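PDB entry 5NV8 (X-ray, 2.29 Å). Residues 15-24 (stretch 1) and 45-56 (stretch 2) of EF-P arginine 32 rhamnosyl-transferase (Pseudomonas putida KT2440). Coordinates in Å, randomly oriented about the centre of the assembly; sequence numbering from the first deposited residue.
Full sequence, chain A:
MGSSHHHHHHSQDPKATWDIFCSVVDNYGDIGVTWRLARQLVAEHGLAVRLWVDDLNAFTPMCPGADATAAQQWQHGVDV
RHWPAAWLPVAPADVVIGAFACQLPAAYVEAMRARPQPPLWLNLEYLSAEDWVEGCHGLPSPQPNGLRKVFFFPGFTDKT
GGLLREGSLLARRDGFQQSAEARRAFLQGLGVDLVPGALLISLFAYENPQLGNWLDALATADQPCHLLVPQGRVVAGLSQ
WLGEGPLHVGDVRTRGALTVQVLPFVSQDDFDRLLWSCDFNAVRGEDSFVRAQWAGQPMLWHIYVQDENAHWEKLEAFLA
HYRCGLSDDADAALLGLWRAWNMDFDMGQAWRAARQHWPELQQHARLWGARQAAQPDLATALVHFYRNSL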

# COMPACT_ATOMS: atom_id res chain seq x y z
N LYS A 15 17.81 26.30 8.98
CA LYS A 15 17.20 25.22 8.21
C LYS A 15 16.63 25.73 6.89
O LYS A 15 16.06 26.82 6.83
CB LYS A 15 16.11 24.52 9.03
CG LYS A 15 16.59 24.01 10.38
CD LYS A 15 15.45 23.48 11.22
CE LYS A 15 15.92 23.10 12.62
NZ LYS A 15 17.07 22.15 12.57
N ALA A 16 16.79 24.94 5.83
CA ALA A 16 16.25 25.32 4.53
C ALA A 16 14.73 25.21 4.53
O ALA A 16 14.13 24.46 5.31
CB ALA A 16 16.85 24.45 3.43
N THR A 17 14.10 25.97 3.64
CA THR A 17 12.65 26.06 3.56
C THR A 17 12.14 25.26 2.37
O THR A 17 12.60 25.47 1.24
CB THR A 17 12.20 27.52 3.45
OG1 THR A 17 12.83 28.29 4.48
CG2 THR A 17 10.69 27.62 3.60
N TRP A 18 11.20 24.36 2.62
CA TRP A 18 10.57 23.57 1.58
C TRP A 18 9.06 23.77 1.65
O TRP A 18 8.48 23.85 2.74
CB TRP A 18 10.91 22.08 1.72
CG TRP A 18 12.34 21.74 1.39
CD1 TRP A 18 13.45 22.38 1.84
CD2 TRP A 18 12.80 20.67 0.56
NE1 TRP A 18 14.58 21.78 1.34
CE2 TRP A 18 14.21 20.73 0.55
CE3 TRP A 18 12.16 19.67 -0.18
CZ2 TRP A 18 14.99 19.82 -0.17
CZ3 TRP A 18 12.93 18.77 -0.89
CH2 TRP A 18 14.33 18.86 -0.89
N ASP A 19 8.42 23.86 0.48
CA ASP A 19 6.98 24.08 0.39
C ASP A 19 6.38 23.03 -0.53
O ASP A 19 6.75 22.94 -1.70
CB ASP A 19 6.67 25.49 -0.12
CG ASP A 19 5.40 26.06 0.46
OD1 ASP A 19 4.31 25.53 0.17
OD2 ASP A 19 5.48 27.05 1.22
N ILE A 20 5.46 22.23 0.01
CA ILE A 20 4.74 21.23 -0.77
C ILE A 20 3.26 21.60 -0.77
O ILE A 20 2.75 22.18 0.19
CB ILE A 20 4.95 19.81 -0.23
N PHE A 21 2.58 21.27 -1.87
CA PHE A 21 1.17 21.60 -2.04
C PHE A 21 0.46 20.45 -2.72
O PHE A 21 0.86 20.03 -3.81
CB PHE A 21 1.00 22.89 -2.85
N CYS A 22 -0.58 19.93 -2.08
CA CYS A 22 -1.39 18.86 -2.63
C CYS A 22 -2.85 19.29 -2.63
O CYS A 22 -3.31 19.96 -1.70
CB CYS A 22 -1.22 17.55 -1.85
SG CYS A 22 -2.43 17.27 -0.52
N SER A 23 -3.57 18.90 -3.67
CA SER A 23 -5.02 19.09 -3.76
C SER A 23 -5.68 17.71 -3.78
O SER A 23 -5.42 16.92 -2.87
CB SER A 23 -5.34 19.98 -4.95
OG SER A 23 -4.89 19.39 -6.15
N VAL A 24 -6.50 17.39 -4.78
CA VAL A 24 -7.02 16.04 -4.94
C VAL A 24 -6.97 15.65 -6.41
O VAL A 24 -7.74 16.17 -7.22
CB VAL A 24 -8.45 15.92 -4.39
CG1 VAL A 24 -9.00 14.57 -4.74
CG2 VAL A 24 -8.47 16.08 -2.88
N HIS A 45 15.66 14.83 8.03
CA HIS A 45 16.53 15.81 7.39
C HIS A 45 16.46 17.19 8.04
O HIS A 45 17.13 18.11 7.55
CB HIS A 45 16.19 15.92 5.90
CG HIS A 45 16.44 14.65 5.14
ND1 HIS A 45 17.61 14.40 4.46
CD2 HIS A 45 15.67 13.54 4.98
CE1 HIS A 45 17.55 13.21 3.90
NE2 HIS A 45 16.38 12.66 4.20
N GLY A 46 15.69 17.36 9.11
CA GLY A 46 15.68 18.61 9.86
C GLY A 46 15.30 19.83 9.05
O GLY A 46 15.84 20.91 9.29
N LEU A 47 14.38 19.68 8.10
CA LEU A 47 13.98 20.78 7.24
C LEU A 47 12.70 21.42 7.76
O LEU A 47 11.87 20.78 8.41
CB LEU A 47 13.77 20.31 5.80
CG LEU A 47 15.02 19.87 5.04
CD1 LEU A 47 14.63 19.01 3.85
CD2 LEU A 47 15.82 21.08 4.59
N ALA A 48 12.54 22.71 7.46
CA ALA A 48 11.32 23.44 7.79
C ALA A 48 10.41 23.36 6.57
O ALA A 48 10.59 24.09 5.60
CB ALA A 48 11.63 24.88 8.17
N VAL A 49 9.43 22.47 6.62
CA VAL A 49 8.55 22.25 5.48
C VAL A 49 7.13 22.65 5.87
O VAL A 49 6.71 22.52 7.02
CB VAL A 49 8.60 20.79 4.98
CG1 VAL A 49 10.04 20.29 4.95
CG2 VAL A 49 7.73 19.88 5.83
N ARG A 50 6.41 23.18 4.89
CA ARG A 50 5.01 23.56 5.06
C ARG A 50 4.22 22.94 3.92
O ARG A 50 4.44 23.25 2.75
CB ARG A 50 4.84 25.08 5.09
CG ARG A 50 5.70 25.84 4.09
CD ARG A 50 6.04 27.25 4.57
NE ARG A 50 6.43 28.12 3.46
CZ ARG A 50 7.30 29.12 3.56
NH1 ARG A 50 7.88 29.40 4.72
NH2 ARG A 50 7.59 29.86 2.50
N LEU A 51 3.31 22.04 4.27
CA LEU A 51 2.45 21.38 3.30
C LEU A 51 1.22 22.25 3.05
O LEU A 51 0.40 22.45 3.96
CB LEU A 51 2.05 19.99 3.81
CG LEU A 51 1.14 19.16 2.90
CD1 LEU A 51 1.81 18.93 1.56
CD2 LEU A 51 0.78 17.85 3.57
N TRP A 52 1.09 22.76 1.83
CA TRP A 52 -0.04 23.61 1.48
C TRP A 52 -1.12 22.77 0.80
O TRP A 52 -1.32 22.80 -0.41
CB TRP A 52 0.42 24.77 0.59
N VAL A 53 -1.82 22.00 1.64
CA VAL A 53 -2.95 21.20 1.18
C VAL A 53 -4.04 22.13 0.67
O VAL A 53 -4.42 23.09 1.35
CB VAL A 53 -3.46 20.28 2.30
CG1 VAL A 53 -3.76 21.08 3.57
CG2 VAL A 53 -4.69 19.49 1.86
N ASP A 54 -4.53 21.86 -0.54
CA ASP A 54 -5.58 22.68 -1.15
C ASP A 54 -6.97 22.09 -0.95
O ASP A 54 -7.94 22.65 -1.49
CB ASP A 54 -5.30 22.85 -2.65
CG ASP A 54 -3.92 23.41 -2.93
OD1 ASP A 54 -3.24 22.89 -3.84
OD2 ASP A 54 -3.52 24.37 -2.24
N ASP A 55 -7.10 21.01 -0.20
CA ASP A 55 -8.34 20.24 -0.16
C ASP A 55 -8.59 19.76 1.26
O ASP A 55 -7.89 20.15 2.20
CB ASP A 55 -8.26 19.09 -1.17
N LEU A 56 -9.60 18.90 1.42
CA LEU A 56 -9.98 18.36 2.72
C LEU A 56 -8.79 17.69 3.41
O LEU A 56 -8.93 17.07 4.46
CB LEU A 56 -11.13 17.35 2.58
CG LEU A 56 -12.59 17.79 2.78
CD1 LEU A 56 -12.79 18.43 4.14
CD2 LEU A 56 -13.09 18.70 1.66

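The two stretches run side by side as parallel strands, 17-20 against 48-51, with axes 4.8 Å apart at closest approach and N-to-C directions differing by 16°. Register pairs T17 with A48, W18 with V49, D19 with R50 and I20 with L51. As parallel pairing requires, alternate residues bond to both neighbours of their partner: W18 N donates to A48 O (3.1 Å) and R50 N to W18 O (3.1 Å), then I20 N to R50 O (3.1 Å) and W52 N to I20 O, very short at 2.4 Å. Beyond, C22 N to W52 O is weak (3.4 Å, 130° at hydrogen), whereas D54 N to C22 O measures 2.5 Å.

R50 is covered most, at 79 Å². Its NE meets D19 OD2 at 2.7 Å and 158°, a hydrogen-bonded salt bridge on the sheet face these residues share. The carboxylate oxygen lies near the guanidinium plane, while T17 CG2 covers one face, 3.5 Å from R50 NH1.

W18, covered by 78 Å², points to the opposite face. L47 CD1 sits 3.8 Å from the centroid of the W18 five-membered ring, 16° off its normal, a CH-pi contact; W18 CB also packs on V49 CG1 at 3.8 Å. Indole NE1 of W18 is buried without a polar partner. L47 extends this apolar patch through CD2, 3.7 Å from A16 CB.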